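Local coordinates for alanine glyoxylate transaminase (PDB 2ZC0), which probably transfers the amino group of alanine to glyoxylate with the help of pyridoxal 5'-phosphate, as a homodimeric aminotransferase of class I, at residues F340-E343 against G344-G347. Sequence-based numbering, arbitrary orientation.
Sequences FLPE and GADG
Ala345 turns its methyl group back into the preceding residues, where CB lies 3.8 Å from Leu341 CB and 3.2 Å from the carbonyl atom Pro342 O. The ring of Pro342 adds a looser apolar contact, its CD standing 4.2 Å from Ala345 CB. Leu341 extends the packing along the chain. With CG beside the backbone N and roughly anti to the carbonyl carbon (chi1, measured from N, -92°), the branch reaches past the methyl of Ala345, and CD2 comes to rest 3.9 Å from Asp346 O and 4.1 Å from Gly347 CA. The buried Leu341 thus packs beside Ala345 and the residues leading into the helix, on the tighter side of the contact, while Phe405, near the C-terminus, packs against both Pro342 and Ala345.

The reversal is closed by one backbone hydrogen bond, from Ala345 N to Pro342 O, 3.0 Å long with an angle of 159° at the hydrogen. Of the two central residues of the turn, Glu343 at i+1 has extended, polyproline-like backbone angles, whereas Gly344 at i+2 has the positive phi (96°) expected of type II, a conformation in which a CB would collide with Glu343 O. The outer side is much more open. Glu343 CB starts away from residues 344-347 and the chain bends at chi2, so its side chain adds little to the packing; both Glu343 and Gly344 are exposed to solvent.

Beyond the turn, Asp346 CB leaves the backbone away from residues 340-343, and the carboxylate divides its oxygens, OD2 accepting a hydrogen bond from Ser349 N and OD1 forming a salt bridge with Lys375 NZ. A type II beta turn from Pro342 to Ala345, followed at once by an aspartate N-cap, thus links strand 336-340 to helix 347-357, far from the cofactor pocket of this aminotransferase of class I.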
ATOM      1  N   PHE A 340      39.385  -4.181   1.831  1.00 47.91           N
ATOM      2  CA  PHE A 340      38.882  -5.406   2.425  1.00 48.13           C
ATOM      3  C   PHE A 340      39.795  -5.926   3.524  1.00 49.85           C
ATOM      4  O   PHE A 340      41.012  -6.002   3.346  1.00 49.69           O
ATOM      5  CB  PHE A 340      38.725  -6.478   1.348  1.00 45.52           C
ATOM      6  CG  PHE A 340      37.624  -6.195   0.369  1.00 43.89           C
ATOM      7  CD1 PHE A 340      36.329  -6.644   0.608  1.00 40.31           C
ATOM      8  CD2 PHE A 340      37.881  -5.478  -0.798  1.00 42.09           C
ATOM      9  CE1 PHE A 340      35.310  -6.386  -0.297  1.00 38.31           C
ATOM     10  CE2 PHE A 340      36.861  -5.216  -1.710  1.00 39.10           C
ATOM     11  CZ  PHE A 340      35.577  -5.672  -1.457  1.00 36.95           C
ATOM     12  N   LEU A 341      39.196  -6.256   4.662  1.00 50.12           N
ATOM     13  CA  LEU A 341      39.921  -6.822   5.788  1.00 51.01           C
ATOM     14  C   LEU A 341      39.980  -8.310   5.454  1.00 53.22           C
ATOM     15  O   LEU A 341      39.406  -8.739   4.450  1.00 52.15           O
ATOM     16  CB  LEU A 341      39.130  -6.606   7.086  1.00 49.95           C
ATOM     17  CG  LEU A 341      39.383  -5.361   7.947  1.00 49.80           C
ATOM     18  CD1 LEU A 341      39.588  -4.128   7.095  1.00 51.42           C
ATOM     19  CD2 LEU A 341      38.210  -5.176   8.892  1.00 51.76           C
ATOM     20  N   PRO A 342      40.686  -9.114   6.267  1.00 54.73           N
ATOM     21  CA  PRO A 342      40.754 -10.549   5.978  1.00 56.24           C
ATOM     22  C   PRO A 342      39.351 -11.132   6.065  1.00 58.02           C
ATOM     23  O   PRO A 342      38.517 -10.636   6.825  1.00 58.47           O
ATOM     24  CB  PRO A 342      41.668 -11.076   7.078  1.00 55.99           C
ATOM     25  CG  PRO A 342      42.594  -9.929   7.307  1.00 56.15           C
ATOM     26  CD  PRO A 342      41.627  -8.759   7.341  1.00 56.30           C
ATOM     27  N   GLU A 343      39.084 -12.171   5.283  1.00 60.29           N
ATOM     28  CA  GLU A 343      37.766 -12.791   5.298  1.00 63.55           C
ATOM     29  C   GLU A 343      37.367 -13.164   6.725  1.00 62.93           C
ATOM     30  O   GLU A 343      38.169 -13.712   7.479  1.00 63.81           O
ATOM     31  CB  GLU A 343      37.757 -14.031   4.395  1.00 66.29           C
ATOM     32  CG  GLU A 343      39.039 -14.848   4.454  1.00 72.08           C
ATOM     33  CD  GLU A 343      39.802 -14.845   3.130  1.00 76.62           C
ATOM     34  OE1 GLU A 343      39.711 -13.836   2.390  1.00 77.77           O
ATOM     35  OE2 GLU A 343      40.503 -15.845   2.836  1.00 76.91           O
ATOM     36  N   GLY A 344      36.131 -12.842   7.098  1.00 62.41           N
ATOM     37  CA  GLY A 344      35.649 -13.160   8.432  1.00 60.68           C
ATOM     38  C   GLY A 344      35.776 -12.027   9.436  1.00 60.31           C
ATOM     39  O   GLY A 344      35.100 -12.031  10.468  1.00 60.33           O
ATOM     40  N   ALA A 345      36.641 -11.060   9.141  1.00 58.83           N
ATOM     41  CA  ALA A 345      36.861  -9.915  10.023  1.00 58.33           C
ATOM     42  C   ALA A 345      35.686  -8.942   9.994  1.00 58.26           C
ATOM     43  O   ALA A 345      35.153  -8.637   8.928  1.00 57.64           O
ATOM     44  CB  ALA A 345      38.135  -9.192   9.618  1.00 57.80           C
ATOM     45  N   ASP A 346      35.291  -8.455  11.170  1.00 58.69           N
ATOM     46  CA  ASP A 346      34.168  -7.522  11.295  1.00 58.53           C
ATOM     47  C   ASP A 346      34.576  -6.098  10.917  1.00 57.76           C
ATOM     48  O   ASP A 346      35.417  -5.485  11.578  1.00 57.83           O
ATOM     49  CB  ASP A 346      33.626  -7.531  12.729  1.00 59.10           C
ATOM     50  CG  ASP A 346      32.430  -6.611  12.906  1.00 61.26           C
ATOM     51  OD1 ASP A 346      31.281  -7.100  12.840  1.00 64.39           O
ATOM     52  OD2 ASP A 346      32.633  -5.396  13.101  1.00 61.13           O
ATOM     53  N   GLY A 347      33.955  -5.566   9.869  1.00 56.53           N
ATOM     54  CA  GLY A 347      34.283  -4.227   9.420  1.00 54.54           C
ATOM     55  C   GLY A 347      33.687  -3.068  10.200  1.00 54.41           C
ATOM     56  O   GLY A 347      34.294  -1.998  10.267  1.00 53.42           O
TER